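Local coordinates for hypothetical protein YHBO (PDB 1OI4) that removes methylglyoxal and glyoxal adducts from glycated proteins and nucleotides, releasing the repaired molecule together with lactate or glycolate, at residues 92-102 with 125-133. Residues are numbered along the deposited sequence; the frame is centred on the assembly and turned at random.
Sequences LPGGHSPDYLR and CHGPQLLIS
At the nucleophile elbow of this DJ-1/PfpI-family deglycase, the two glycines that open the type II' beta turn Gly-94 to Ser-97 pack against the bend that carries Cys-125, by similarity the nucleophile. Cys-125 has the positive phi (63°) expected of such an elbow, and its CB lies 4.1 Å from Gly-94 CA. Glycine suits both sides here: a side chain on Gly-94 would run into Cys-125 and His-126, one on Gly-127 into Leu-92 O, which instead accepts a CA-H...O contact from Gly-127, and the positive phi of Gly-95 favours glycine. Helices 97-101 and 128-133, which follow neighbouring parallel strands of the central sheet, run 28° apart. Pro-98 sets CB and CG against His-126 O, with CG also near Gly-127 CA, while the branched end of Leu-130 serves two neighbours, CD1 meeting Leu-92 CD2 at 4.0 Å and CD2 lying against Arg-102 CA. One water donates to Gly-95 O and to Gln-129 OE1, the latter at 2.6 Å, and accepts from Asp-99 N. Arg-102, its CG set between the backbone N and the carbonyl carbon (chi1 64°) and its chain bent at chi3, turns side-on to Ser-133: NE (2.9 Å) and NH2 (3.1 Å) both donate to the one OG, close to the guanidinium plane, and Gln-129 CB lies over one face. NH1 reaches Asp-151 of the second subunit in a salt bridge. A leucine in place of Arg-102 would probably leave that aspartate without its counter-charge and Ser-133 OG without its two N-H donors. His-126 NE2 likewise hydrogen-bonds Asp-99 of the second subunit.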
ATOM      1  N   LEU A  92      -0.275   8.055 -11.849  1.00  9.51           N
ATOM      2  CA  LEU A  92      -0.414   6.956 -10.904  1.00 10.18           C
ATOM      3  C   LEU A  92      -1.109   7.453  -9.638  1.00 10.25           C
ATOM      4  O   LEU A  92      -0.469   8.000  -8.740  1.00 10.29           O
ATOM      5  CB  LEU A  92       0.965   6.385 -10.549  1.00 10.59           C
ATOM      6  CG  LEU A  92       1.808   5.873 -11.720  1.00 10.08           C
ATOM      7  CD1 LEU A  92       3.213   5.542 -11.244  1.00 10.21           C
ATOM      8  CD2 LEU A  92       1.140   4.650 -12.335  1.00  9.61           C
ATOM      9  N   PRO A  93      -2.443   7.306  -9.570  1.00 10.86           N
ATOM     10  CA  PRO A  93      -3.183   7.750  -8.384  1.00  9.85           C
ATOM     11  C   PRO A  93      -2.897   6.840  -7.185  1.00 10.58           C
ATOM     12  O   PRO A  93      -2.436   5.705  -7.355  1.00  9.14           O
ATOM     13  CB  PRO A  93      -4.641   7.704  -8.844  1.00  8.07           C
ATOM     14  CG  PRO A  93      -4.638   6.645  -9.905  1.00 13.32           C
ATOM     15  CD  PRO A  93      -3.361   6.909 -10.652  1.00  9.57           C
ATOM     16  N   GLY A  94      -3.168   7.344  -5.982  1.00  9.61           N
ATOM     17  CA  GLY A  94      -2.914   6.583  -4.772  1.00 10.71           C
ATOM     18  C   GLY A  94      -4.048   5.720  -4.239  1.00 11.23           C
ATOM     19  O   GLY A  94      -4.730   5.032  -4.998  1.00 11.21           O
ATOM     20  N   GLY A  95      -4.255   5.761  -2.926  1.00 11.28           N
ATOM     21  CA  GLY A  95      -5.280   4.932  -2.321  1.00 10.98           C
ATOM     22  C   GLY A  95      -4.691   3.533  -2.251  1.00  9.52           C
ATOM     23  O   GLY A  95      -3.478   3.388  -2.122  1.00  9.99           O
ATOM     24  N   HIS A  96      -5.521   2.501  -2.341  1.00 11.87           N
ATOM     25  CA  HIS A  96      -4.999   1.138  -2.299  1.00 10.93           C
ATOM     26  C   HIS A  96      -4.795   0.571  -3.704  1.00 10.95           C
ATOM     27  O   HIS A  96      -4.436  -0.597  -3.864  1.00 10.36           O
ATOM     28  CB  HIS A  96      -5.938   0.232  -1.501  1.00 13.17           C
ATOM     29  CG  HIS A  96      -6.064   0.619  -0.059  1.00 15.27           C
ATOM     30  ND1 HIS A  96      -4.976   0.723   0.779  1.00 17.64           N
ATOM     31  CD2 HIS A  96      -7.148   0.922   0.692  1.00 14.91           C
ATOM     32  CE1 HIS A  96      -5.384   1.075   1.986  1.00 17.03           C
ATOM     33  NE2 HIS A  96      -6.698   1.201   1.960  1.00 17.36           N
ATOM     34  N   SER A  97      -5.010   1.399  -4.722  1.00  8.22           N
ATOM     35  CA  SER A  97      -4.842   0.952  -6.099  1.00  7.40           C
ATOM     36  C   SER A  97      -3.425   0.452  -6.406  1.00  7.69           C
ATOM     37  O   SER A  97      -3.257  -0.617  -6.990  1.00  7.68           O
ATOM     38  CB  SER A  97      -5.217   2.075  -7.070  1.00  7.64           C
ATOM     39  OG  SER A  97      -4.967   1.679  -8.406  1.00  8.27           O
ATOM     40  N   PRO A  98      -2.386   1.222  -6.028  1.00  7.95           N
ATOM     41  CA  PRO A  98      -1.011   0.783  -6.297  1.00  8.92           C
ATOM     42  C   PRO A  98      -0.670  -0.561  -5.642  1.00  9.52           C
ATOM     43  O   PRO A  98       0.057  -1.374  -6.214  1.00 11.09           O
ATOM     44  CB  PRO A  98      -0.172   1.930  -5.742  1.00  8.01           C
ATOM     45  CG  PRO A  98      -1.051   3.119  -5.991  1.00  6.78           C
ATOM     46  CD  PRO A  98      -2.401   2.611  -5.541  1.00  7.90           C
ATOM     47  N   ASP A  99      -1.194  -0.794  -4.444  1.00 10.87           N
ATOM     48  CA  ASP A  99      -0.939  -2.055  -3.747  1.00 10.41           C
ATOM     49  C   ASP A  99      -1.475  -3.222  -4.575  1.00 11.12           C
ATOM     50  O   ASP A  99      -0.819  -4.254  -4.727  1.00 10.21           O
ATOM     51  CB  ASP A  99      -1.620  -2.050  -2.379  1.00 12.30           C
ATOM     52  CG  ASP A  99      -1.502  -3.385  -1.664  1.00 12.34           C
ATOM     53  OD1 ASP A  99      -2.552  -3.958  -1.302  1.00 13.41           O
ATOM     54  OD2 ASP A  99      -0.365  -3.860  -1.459  1.00 11.56           O
ATOM     55  N   TYR A 100      -2.672  -3.045  -5.121  1.00 11.27           N
ATOM     56  CA  TYR A 100      -3.296  -4.085  -5.925  1.00 12.69           C
ATOM     57  C   TYR A 100      -2.570  -4.312  -7.241  1.00 12.22           C
ATOM     58  O   TYR A 100      -2.451  -5.442  -7.699  1.00 13.45           O
ATOM     59  CB  TYR A 100      -4.760  -3.722  -6.201  1.00 15.74           C
ATOM     60  CG  TYR A 100      -5.633  -3.737  -4.966  1.00 20.35           C
ATOM     61  CD1 TYR A 100      -6.840  -3.031  -4.925  1.00 20.25           C
ATOM     62  CD2 TYR A 100      -5.259  -4.468  -3.836  1.00 22.68           C
ATOM     63  CE1 TYR A 100      -7.647  -3.049  -3.784  1.00 22.06           C
ATOM     64  CE2 TYR A 100      -6.056  -4.494  -2.696  1.00 24.37           C
ATOM     65  CZ  TYR A 100      -7.245  -3.785  -2.672  1.00 23.31           C
ATOM     66  OH  TYR A 100      -8.013  -3.812  -1.528  1.00 25.64           O
ATOM     67  N   LEU A 101      -2.063  -3.241  -7.834  1.00  9.16           N
ATOM     68  CA  LEU A 101      -1.387  -3.345  -9.118  1.00 10.21           C
ATOM     69  C   LEU A 101       0.090  -3.742  -9.073  1.00 11.67           C
ATOM     70  O   LEU A 101       0.574  -4.408  -9.988  1.00 11.83           O
ATOM     71  CB  LEU A 101      -1.543  -2.022  -9.881  1.00  8.93           C
ATOM     72  CG  LEU A 101      -2.983  -1.596 -10.207  1.00 11.11           C
ATOM     73  CD1 LEU A 101      -2.987  -0.215 -10.847  1.00 11.89           C
ATOM     74  CD2 LEU A 101      -3.624  -2.606 -11.147  1.00 11.69           C
ATOM     75  N   ARG A 102       0.803  -3.354  -8.015  1.00 10.19           N
ATOM     76  CA  ARG A 102       2.229  -3.655  -7.912  1.00 12.46           C
ATOM     77  C   ARG A 102       2.565  -5.131  -7.715  1.00 11.84           C
ATOM     78  O   ARG A 102       3.735  -5.507  -7.704  1.00 14.59           O
ATOM     79  CB  ARG A 102       2.873  -2.808  -6.802  1.00 11.68           C
ATOM     80  CG  ARG A 102       2.364  -3.102  -5.400  1.00  9.59           C
ATOM     81  CD  ARG A 102       2.842  -2.043  -4.404  1.00  9.09           C
ATOM     82  NE  ARG A 102       4.291  -1.878  -4.432  1.00  7.78           N
ATOM     83  CZ  ARG A 102       5.060  -1.762  -3.352  1.00 10.52           C
ATOM     84  NH1 ARG A 102       4.524  -1.793  -2.137  1.00 10.72           N
ATOM     85  NH2 ARG A 102       6.374  -1.629  -3.484  1.00 10.97           N
ATOM     86  N   CYS A 125       0.551  10.341  -3.421  1.00 12.35           N
ATOM     87  CA  CYS A 125       0.164   9.534  -2.263  1.00 12.43           C
ATOM     88  C   CYS A 125       0.849   8.160  -2.279  1.00 10.62           C
ATOM     89  O   CYS A 125       2.066   8.071  -2.116  1.00 10.37           O
ATOM     90  CB  CYS A 125      -1.361   9.381  -2.247  1.00 15.01           C
ATOM     91  SG  CYS A 125      -2.094   9.222  -0.598  1.00 20.85           S
ATOM     92  N   HIS A 126       0.078   7.093  -2.460  1.00  9.10           N
ATOM     93  CA  HIS A 126       0.658   5.752  -2.522  1.00  8.85           C
ATOM     94  C   HIS A 126       1.169   5.453  -3.936  1.00  9.08           C
ATOM     95  O   HIS A 126       1.879   4.472  -4.151  1.00  9.47           O
ATOM     96  CB  HIS A 126      -0.373   4.684  -2.135  1.00  7.59           C
ATOM     97  CG  HIS A 126      -0.643   4.599  -0.664  1.00  9.31           C
ATOM     98  ND1 HIS A 126      -1.408   5.528   0.010  1.00  7.95           N
ATOM     99  CD2 HIS A 126      -0.249   3.694   0.263  1.00 10.58           C
ATOM    100  CE1 HIS A 126      -1.472   5.199   1.289  1.00 10.37           C
ATOM    101  NE2 HIS A 126      -0.777   4.090   1.470  1.00  9.14           N
ATOM    102  N   GLY A 127       0.797   6.299  -4.895  1.00  8.36           N
ATOM    103  CA  GLY A 127       1.220   6.100  -6.275  1.00  8.65           C
ATOM    104  C   GLY A 127       2.672   5.684  -6.457  1.00  9.71           C
ATOM    105  O   GLY A 127       2.970   4.807  -7.272  1.00  8.00           O
ATOM    106  N   PRO A 128       3.605   6.305  -5.720  1.00 11.17           N
ATOM    107  CA  PRO A 128       5.023   5.961  -5.835  1.00  8.27           C
ATOM    108  C   PRO A 128       5.349   4.483  -5.601  1.00  9.78           C
ATOM    109  O   PRO A 128       6.411   4.014  -6.001  1.00 12.34           O
ATOM    110  CB  PRO A 128       5.675   6.874  -4.803  1.00  7.87           C
ATOM    111  CG  PRO A 128       4.831   8.129  -4.925  1.00 11.09           C
ATOM    112  CD  PRO A 128       3.426   7.538  -4.930  1.00 10.15           C
ATOM    113  N   GLN A 129       4.449   3.752  -4.956  1.00  8.76           N
ATOM    114  CA  GLN A 129       4.698   2.333  -4.702  1.00  8.38           C
ATOM    115  C   GLN A 129       5.023   1.585  -5.995  1.00  9.99           C
ATOM    116  O   GLN A 129       5.834   0.657  -5.993  1.00  9.68           O
ATOM    117  CB  GLN A 129       3.493   1.690  -4.003  1.00  5.65           C
ATOM    118  CG  GLN A 129       3.278   2.198  -2.566  1.00  7.93           C
ATOM    119  CD  GLN A 129       2.149   1.478  -1.844  1.00  9.50           C
ATOM    120  OE1 GLN A 129       1.013   1.467  -2.310  1.00 10.87           O
ATOM    121  NE2 GLN A 129       2.460   0.874  -0.698  1.00  6.95           N
ATOM    122  N   LEU A 130       4.400   1.990  -7.101  1.00  8.20           N
ATOM    123  CA  LEU A 130       4.660   1.337  -8.376  1.00  9.31           C
ATOM    124  C   LEU A 130       6.064   1.687  -8.870  1.00 11.57           C
ATOM    125  O   LEU A 130       6.726   0.868  -9.507  1.00 12.73           O
ATOM    126  CB  LEU A 130       3.585   1.722  -9.403  1.00  8.10           C
ATOM    127  CG  LEU A 130       2.329   0.838  -9.283  1.00  7.78           C
ATOM    128  CD1 LEU A 130       1.143   1.427 -10.027  1.00  8.84           C
ATOM    129  CD2 LEU A 130       2.658  -0.542  -9.825  1.00  8.42           C
ATOM    130  N   LEU A 131       6.519   2.896  -8.549  1.00 11.34           N
ATOM    131  CA  LEU A 131       7.855   3.344  -8.928  1.00 10.98           C
ATOM    132  C   LEU A 131       8.872   2.535  -8.124  1.00 10.48           C
ATOM    133  O   LEU A 131       9.939   2.188  -8.625  1.00  9.68           O
ATOM    134  CB  LEU A 131       8.020   4.837  -8.633  1.00 10.07           C
ATOM    135  CG  LEU A 131       7.142   5.792  -9.449  1.00  9.90           C
ATOM    136  CD1 LEU A 131       7.351   7.220  -8.972  1.00  8.61           C
ATOM    137  CD2 LEU A 131       7.488   5.671 -10.924  1.00  6.66           C
ATOM    138  N   ILE A 132       8.535   2.240  -6.873  1.00 11.21           N
ATOM    139  CA  ILE A 132       9.412   1.431  -6.030  1.00 10.64           C
ATOM    140  C   ILE A 132       9.524   0.042  -6.653  1.00 10.89           C
ATOM    141  O   ILE A 132      10.623  -0.467  -6.863  1.00 11.78           O
ATOM    142  CB  ILE A 132       8.849   1.273  -4.597  1.00 10.34           C
ATOM    143  CG1 ILE A 132       9.017   2.578  -3.818  1.00 12.05           C
ATOM    144  CG2 ILE A 132       9.555   0.126  -3.877  1.00  7.73           C
ATOM    145  CD1 ILE A 132       8.431   2.528  -2.413  1.00 10.07           C
ATOM    146  N   SER A 133       8.377  -0.558  -6.959  1.00 10.86           N
ATOM    147  CA  SER A 133       8.345  -1.894  -7.542  1.00 10.26           C
ATOM    148  C   SER A 133       9.105  -1.977  -8.868  1.00 12.96           C
ATOM    149  O   SER A 133       9.727  -3.002  -9.177  1.00 11.14           O
ATOM    150  CB  SER A 133       6.897  -2.345  -7.738  1.00 11.23           C
ATOM    151  OG  SER A 133       6.228  -2.452  -6.492  1.00  9.87           O
TER
HETATM  152  O   HOH W   1      -1.609   1.302  -2.251  1.00  5.51           O
HETATM  153  O   HOH W   2       5.900  -4.976  -6.067  1.00 11.81           O